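Local structure of NAD-dependent benzaldehyde dehydrogenase (Legionella pneumophila, 3RHE) at residues Q31-S36 with M41-T46; L9-V14 with P37-F42. The protein is of uncertain activity, named as an NAD-dependent benzaldehyde dehydrogenase but built on the fold of the glyoxalase/bleomycin resistance (VOC) superfamily. All blocks are in the same frame, centred on the assembly; numbering follows the deposited sequence.

Contact 1 (Q31-S36 with M41-T46); sequences QPIESS and MFVMKT
Pro32 sets its CB over the centre of one face of the Phe42 ring, 3.7 Å from the centroid and only 14° off the normal, a clear CH-pi contact, while CD reaches toward CE2. Beside it, Ile33 turns its CG1 branch in between its own backbone N and carbonyl carbon and extends it, and this carries CD1 to the next strand. There CD1 meets CE of selenomethionine Met41 at 3.3 Å, tighter than usual, and CG2 of Val43 at 3.5 Å.

Two backbone bonds join the segments. Met41 N donates to Glu34 O at 2.9 Å and nearly straight (166°), whereas Ile33 N to Met41 O is equally short but weak, bent to 124°. Ile33 and Glu34 thus both face Met41, a classic beta bulge. Farther along, a water accepts from Val43 N and donates to Gln31 O.

Tyr24 and Leu28 of helix 17-28 also touch Phe42, and in the turn Ser36 OG bonds Thr38 N and Phe39 O. One regular bond, one weak bond, a bridging water and apolar side chains therefore join the strands; beyond the bulge the water takes over the link between Gln31 O and Val43 N.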
loop_
_atom_site.group_PDB
_atom_site.type_symbol
_atom_site.label_atom_id
_atom_site.label_comp_id
_atom_site.label_asym_id
_atom_site.label_seq_id
_atom_site.Cartn_x
_atom_site.Cartn_y
_atom_site.Cartn_z
ATOM N N GLN A 31 -7.698 -18.206 1.216
ATOM C CA GLN A 31 -7.665 -17.748 -0.158
ATOM C C GLN A 31 -7.536 -16.229 -0.154
ATOM O O GLN A 31 -8.136 -15.562 0.680
ATOM C CB GLN A 31 -8.960 -18.154 -0.866
ATOM C CG GLN A 31 -8.773 -18.536 -2.318
ATOM C CD GLN A 31 -7.897 -19.761 -2.485
ATOM O OE1 GLN A 31 -7.157 -19.880 -3.460
ATOM N NE2 GLN A 31 -7.976 -20.684 -1.529
ATOM N N PRO A 32 -6.756 -15.669 -1.084
ATOM C CA PRO A 32 -6.776 -14.205 -1.155
ATOM C C PRO A 32 -8.149 -13.740 -1.642
ATOM O O PRO A 32 -8.761 -14.447 -2.440
ATOM C CB PRO A 32 -5.703 -13.893 -2.199
ATOM C CG PRO A 32 -5.634 -15.088 -3.044
ATOM C CD PRO A 32 -5.943 -16.269 -2.155
ATOM N N ILE A 33 -8.634 -12.600 -1.166
ATOM C CA ILE A 33 -9.882 -12.048 -1.692
ATOM C C ILE A 33 -9.694 -11.499 -3.114
ATOM O O ILE A 33 -10.654 -11.344 -3.865
ATOM C CB ILE A 33 -10.463 -10.946 -0.802
ATOM C CG1 ILE A 33 -9.548 -9.726 -0.795
ATOM C CG2 ILE A 33 -10.740 -11.473 0.616
ATOM C CD1 ILE A 33 -10.149 -8.527 -0.112
ATOM N N GLU A 34 -8.451 -11.208 -3.482
ATOM C CA GLU A 34 -8.161 -10.732 -4.825
ATOM C C GLU A 34 -6.754 -11.129 -5.230
ATOM O O GLU A 34 -5.841 -11.143 -4.394
ATOM C CB GLU A 34 -8.340 -9.206 -4.896
ATOM C CG GLU A 34 -8.046 -8.605 -6.253
ATOM C CD GLU A 34 -6.564 -8.382 -6.489
ATOM O OE1 GLU A 34 -6.155 -8.211 -7.662
ATOM O OE2 GLU A 34 -5.810 -8.363 -5.494
ATOM N N SER A 35 -6.581 -11.468 -6.507
ATOM C CA SER A 35 -5.259 -11.772 -7.036
ATOM C C SER A 35 -5.130 -11.356 -8.506
ATOM O O SER A 35 -6.122 -11.279 -9.237
ATOM C CB SER A 35 -4.911 -13.251 -6.848
ATOM O OG SER A 35 -5.748 -14.076 -7.634
ATOM N N SER A 36 -3.899 -11.075 -8.918
ATOM C CA SER A 36 -3.600 -10.647 -10.275
ATOM C C SER A 36 -2.097 -10.779 -10.482
ATOM O O SER A 36 -1.365 -11.001 -9.525
ATOM C CB SER A 36 -4.056 -9.197 -10.502
ATOM O OG SER A 36 -3.118 -8.278 -9.962
HETATM N N MSE A 41 -4.294 -9.659 -2.490
HETATM C CA MSE A 41 -4.677 -9.186 -1.175
HETATM C C MSE A 41 -5.291 -10.275 -0.309
HETATM O O MSE A 41 -6.196 -10.993 -0.751
HETATM C CB MSE A 41 -5.655 -8.023 -1.270
HETATM C CG MSE A 41 -6.191 -7.662 0.106
HETATM SE SE MSE A 41 -6.685 -5.819 0.297
HETATM C CE MSE A 41 -8.291 -5.848 -0.806
ATOM N N PHE A 42 -4.809 -10.367 0.927
ATOM C CA PHE A 42 -5.355 -11.291 1.923
ATOM C C PHE A 42 -5.985 -10.497 3.054
ATOM O O PHE A 42 -5.463 -9.463 3.486
ATOM C CB PHE A 42 -4.274 -12.226 2.495
ATOM C CG PHE A 42 -3.737 -13.224 1.509
ATOM C CD1 PHE A 42 -2.716 -12.880 0.638
ATOM C CD2 PHE A 42 -4.246 -14.510 1.461
ATOM C CE1 PHE A 42 -2.214 -13.796 -0.264
ATOM C CE2 PHE A 42 -3.751 -15.437 0.561
ATOM C CZ PHE A 42 -2.730 -15.075 -0.309
ATOM N N VAL A 43 -7.120 -10.980 3.534
ATOM C CA VAL A 43 -7.781 -10.359 4.654
ATOM C C VAL A 43 -7.937 -11.368 5.775
ATOM O O VAL A 43 -8.532 -12.429 5.583
ATOM C CB VAL A 43 -9.148 -9.797 4.247
ATOM C CG1 VAL A 43 -9.891 -9.302 5.466
ATOM C CG2 VAL A 43 -8.965 -8.691 3.224
HETATM N N MSE A 44 -7.381 -11.038 6.939
HETATM C CA MSE A 44 -7.457 -11.915 8.099
HETATM C C MSE A 44 -8.852 -11.931 8.697
HETATM O O MSE A 44 -9.521 -10.908 8.764
HETATM C CB MSE A 44 -6.485 -11.462 9.185
HETATM C CG MSE A 44 -5.088 -11.208 8.698
HETATM SE SE MSE A 44 -4.367 -12.761 7.766
HETATM C CE MSE A 44 -2.576 -12.043 7.472
ATOM N N LYS A 45 -9.277 -13.103 9.141
ATOM C CA LYS A 45 -10.483 -13.223 9.940
ATOM C C LYS A 45 -10.413 -12.161 11.033
ATOM O O LYS A 45 -11.414 -11.528 11.372
ATOM C CB LYS A 45 -10.556 -14.626 10.548
ATOM C CG LYS A 45 -11.897 -14.977 11.159
ATOM C CD LYS A 45 -11.906 -16.408 11.677
ATOM C CE LYS A 45 -13.235 -16.741 12.336
ATOM N NZ LYS A 45 -13.578 -15.753 13.399
ATOM N N THR A 46 -9.207 -11.952 11.551
ATOM C CA THR A 46 -8.944 -10.934 12.561
ATOM C C THR A 46 -9.078 -9.498 12.048
ATOM O O THR A 46 -9.149 -8.559 12.838
ATOM C CB THR A 46 -7.520 -11.070 13.129
ATOM O OG1 THR A 46 -7.291 -12.413 13.560
ATOM C CG2 THR A 46 -7.349 -10.127 14.290
HETATM O O HOH W 1 -8.384 -13.208 2.272
#

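Contact 2 (L9-V14 with P37-F42); sequences LVLFYV and PTFAMF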
loop_
_atom_site.group_PDB
_atom_site.type_symbol
_atom_site.label_atom_id
_atom_site.label_comp_id
_atom_site.label_asym_id
_atom_site.label_seq_id
_atom_site.Cartn_x
_atom_site.Cartn_y
_atom_site.Cartn_z
ATOM N N LEU A 9 -3.804 -1.210 5.699
ATOM C CA LEU A 9 -3.332 -2.214 4.774
ATOM C C LEU A 9 -1.814 -2.289 4.827
ATOM O O LEU A 9 -1.122 -1.296 4.618
ATOM C CB LEU A 9 -3.821 -1.889 3.363
ATOM C CG LEU A 9 -3.242 -2.645 2.163
ATOM C CD1 LEU A 9 -3.552 -4.150 2.224
ATOM C CD2 LEU A 9 -3.793 -2.023 0.875
ATOM N N VAL A 10 -1.305 -3.475 5.120
ATOM C CA VAL A 10 0.131 -3.719 5.106
ATOM C C VAL A 10 0.506 -4.135 3.689
ATOM O O VAL A 10 -0.089 -5.046 3.134
ATOM C CB VAL A 10 0.505 -4.812 6.121
ATOM C CG1 VAL A 10 2.010 -5.122 6.075
ATOM C CG2 VAL A 10 0.081 -4.377 7.519
ATOM N N LEU A 11 1.471 -3.442 3.099
ATOM C CA LEU A 11 1.878 -3.696 1.729
ATOM C C LEU A 11 3.288 -4.268 1.706
ATOM O O LEU A 11 4.224 -3.628 2.151
ATOM C CB LEU A 11 1.847 -2.395 0.913
ATOM C CG LEU A 11 0.766 -2.028 -0.103
ATOM C CD1 LEU A 11 -0.457 -2.922 -0.076
ATOM C CD2 LEU A 11 0.407 -0.531 0.015
ATOM N N PHE A 12 3.430 -5.478 1.182
ATOM C CA PHE A 12 4.738 -6.085 0.998
ATOM C C PHE A 12 5.149 -5.959 -0.470
ATOM O O PHE A 12 4.406 -6.370 -1.367
ATOM C CB PHE A 12 4.686 -7.573 1.392
ATOM C CG PHE A 12 4.862 -7.827 2.873
ATOM C CD1 PHE A 12 4.933 -6.773 3.778
ATOM C CD2 PHE A 12 4.932 -9.118 3.359
ATOM C CE1 PHE A 12 5.088 -7.013 5.154
ATOM C CE2 PHE A 12 5.088 -9.366 4.724
ATOM C CZ PHE A 12 5.166 -8.310 5.617
ATOM N N TYR A 13 6.326 -5.395 -0.714
ATOM C CA TYR A 13 6.913 -5.444 -2.045
ATOM C C TYR A 13 7.390 -6.880 -2.298
ATOM O O TYR A 13 8.123 -7.432 -1.486
ATOM C CB TYR A 13 8.093 -4.476 -2.159
ATOM C CG TYR A 13 7.762 -3.014 -1.879
ATOM C CD1 TYR A 13 6.447 -2.557 -1.859
ATOM C CD2 TYR A 13 8.783 -2.081 -1.665
ATOM C CE1 TYR A 13 6.151 -1.204 -1.605
ATOM C CE2 TYR A 13 8.500 -0.731 -1.417
ATOM C CZ TYR A 13 7.187 -0.299 -1.397
ATOM O OH TYR A 13 6.917 1.042 -1.159
ATOM N N VAL A 14 6.963 -7.479 -3.412
ATOM C CA VAL A 14 7.379 -8.837 -3.763
ATOM C C VAL A 14 7.940 -8.954 -5.193
ATOM O O VAL A 14 7.489 -8.262 -6.123
ATOM C CB VAL A 14 6.227 -9.860 -3.595
ATOM C CG1 VAL A 14 5.715 -9.878 -2.159
ATOM C CG2 VAL A 14 5.084 -9.590 -4.589
ATOM N N PRO A 37 -1.630 -10.648 -11.729
ATOM C CA PRO A 37 -0.191 -10.783 -11.975
ATOM C C PRO A 37 0.638 -9.742 -11.205
ATOM O O PRO A 37 1.824 -9.961 -10.969
ATOM C CB PRO A 37 -0.069 -10.550 -13.488
ATOM C CG PRO A 37 -1.423 -10.870 -14.041
ATOM C CD PRO A 37 -2.398 -10.460 -12.973
ATOM N N THR A 38 0.015 -8.640 -10.807
ATOM C CA THR A 38 0.738 -7.543 -10.167
ATOM C C THR A 38 0.415 -7.336 -8.680
ATOM O O THR A 38 1.145 -6.641 -7.982
ATOM C CB THR A 38 0.519 -6.209 -10.925
ATOM O OG1 THR A 38 1.391 -5.210 -10.392
ATOM C CG2 THR A 38 -0.907 -5.736 -10.781
ATOM N N PHE A 39 -0.665 -7.939 -8.193
ATOM C CA PHE A 39 -1.117 -7.662 -6.829
ATOM C C PHE A 39 -1.995 -8.783 -6.284
ATOM O O PHE A 39 -2.818 -9.342 -7.011
ATOM C CB PHE A 39 -1.885 -6.332 -6.794
ATOM C CG PHE A 39 -2.253 -5.872 -5.408
ATOM C CD1 PHE A 39 -3.544 -6.035 -4.931
ATOM C CD2 PHE A 39 -1.310 -5.272 -4.583
ATOM C CE1 PHE A 39 -3.889 -5.612 -3.662
ATOM C CE2 PHE A 39 -1.644 -4.850 -3.303
ATOM C CZ PHE A 39 -2.935 -5.017 -2.842
ATOM N N ALA A 40 -1.813 -9.121 -5.009
ATOM C CA ALA A 40 -2.751 -10.006 -4.324
ATOM C C ALA A 40 -3.077 -9.428 -2.955
ATOM O O ALA A 40 -2.243 -8.749 -2.342
ATOM C CB ALA A 40 -2.195 -11.418 -4.208
HETATM N N MSE A 41 -4.294 -9.659 -2.490
HETATM C CA MSE A 41 -4.677 -9.186 -1.175
HETATM C C MSE A 41 -5.291 -10.275 -0.309
HETATM O O MSE A 41 -6.196 -10.993 -0.751
HETATM C CB MSE A 41 -5.655 -8.023 -1.270
HETATM C CG MSE A 41 -6.191 -7.662 0.106
HETATM SE SE MSE A 41 -6.685 -5.819 0.297
HETATM C CE MSE A 41 -8.291 -5.848 -0.806
ATOM N N PHE A 42 -4.809 -10.367 0.927
ATOM C CA PHE A 42 -5.355 -11.291 1.923
ATOM C C PHE A 42 -5.985 -10.497 3.054
ATOM O O PHE A 42 -5.463 -9.463 3.486
ATOM C CB PHE A 42 -4.274 -12.226 2.495
ATOM C CG PHE A 42 -3.737 -13.224 1.509
ATOM C CD1 PHE A 42 -2.716 -12.880 0.638
ATOM C CD2 PHE A 42 -4.246 -14.510 1.461
ATOM C CE1 PHE A 42 -2.214 -13.796 -0.264
ATOM C CE2 PHE A 42 -3.751 -15.437 0.561
ATOM C CZ PHE A 42 -2.730 -15.075 -0.309
#
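Leu11 and Phe39 make one of the two side-chain contacts that join segments 9-14 and 37-42, and Leu9 with Met41 makes the other. Both are apolar, and the two segments share no hydrogen bonds. CD1 of Leu11 comes in at the edge of the Phe39 ring, in its plane, 3.9 Å from CE2, and the two side chains meet at roughly a right angle. With CG of Phe39 trans to the backbone N (chi1 -173°), the ring points out from its strand, and chi2 of -102° turns its edge to CD1 of the leucine. In the second touch, CD1 of Leu9 lies 4.0 Å from SE of Met41, whose chain bends only at its last torsion.

The backbones themselves stay well apart, with the CA atoms of Leu11 and Met41, the nearest pair, separated by 9.0 Å. Strand 49-54 runs between them and supplies the hydrogen bonding on both sides, Val10 and Phe12 bonding to Gly51 and Phe42 to Leu50. On that same middle strand, Trp53 makes an edge-to-face contact with Phe39. Strand 8-14 pairs along its other edge with strand 69-74, whose Glu70 and Ser72 touch Leu11.

These two pairs therefore lie over one face of the sheet, across the middle strand, while Phe12 and Phe42 turn to the opposite face and pack on Tyr24 of helix 17-28. A strand, a helix and then three more strands, with the first strand parallel to the last of them at 49-54, make up the beta-alpha-beta-beta-beta module of the VOC fold. In relatives, the face of the curved sheet turned away from the helix commonly lines the ligand or metal pocket.

Strand 39-43 serves both contacts, and Met41 takes part in each, touching Ile33 in contact 1 and Leu9 in contact 2. Contact 1 lies at the surface and joins sequence neighbours in a beta hairpin, using backbone hydrogen bonds, a bridging water and close side-chain packing. Contact 2 is nearer the centre of the chain and partly buried; it links strands that are far apart in sequence and not adjacent in the sheet, through side chains alone. The two also meet directly, where OE2 of Glu34 lies 3.3 Å from CD1 of Phe39. Contact 1 holds the hairpin together, and contact 2 links its inner strand to strand 8-14.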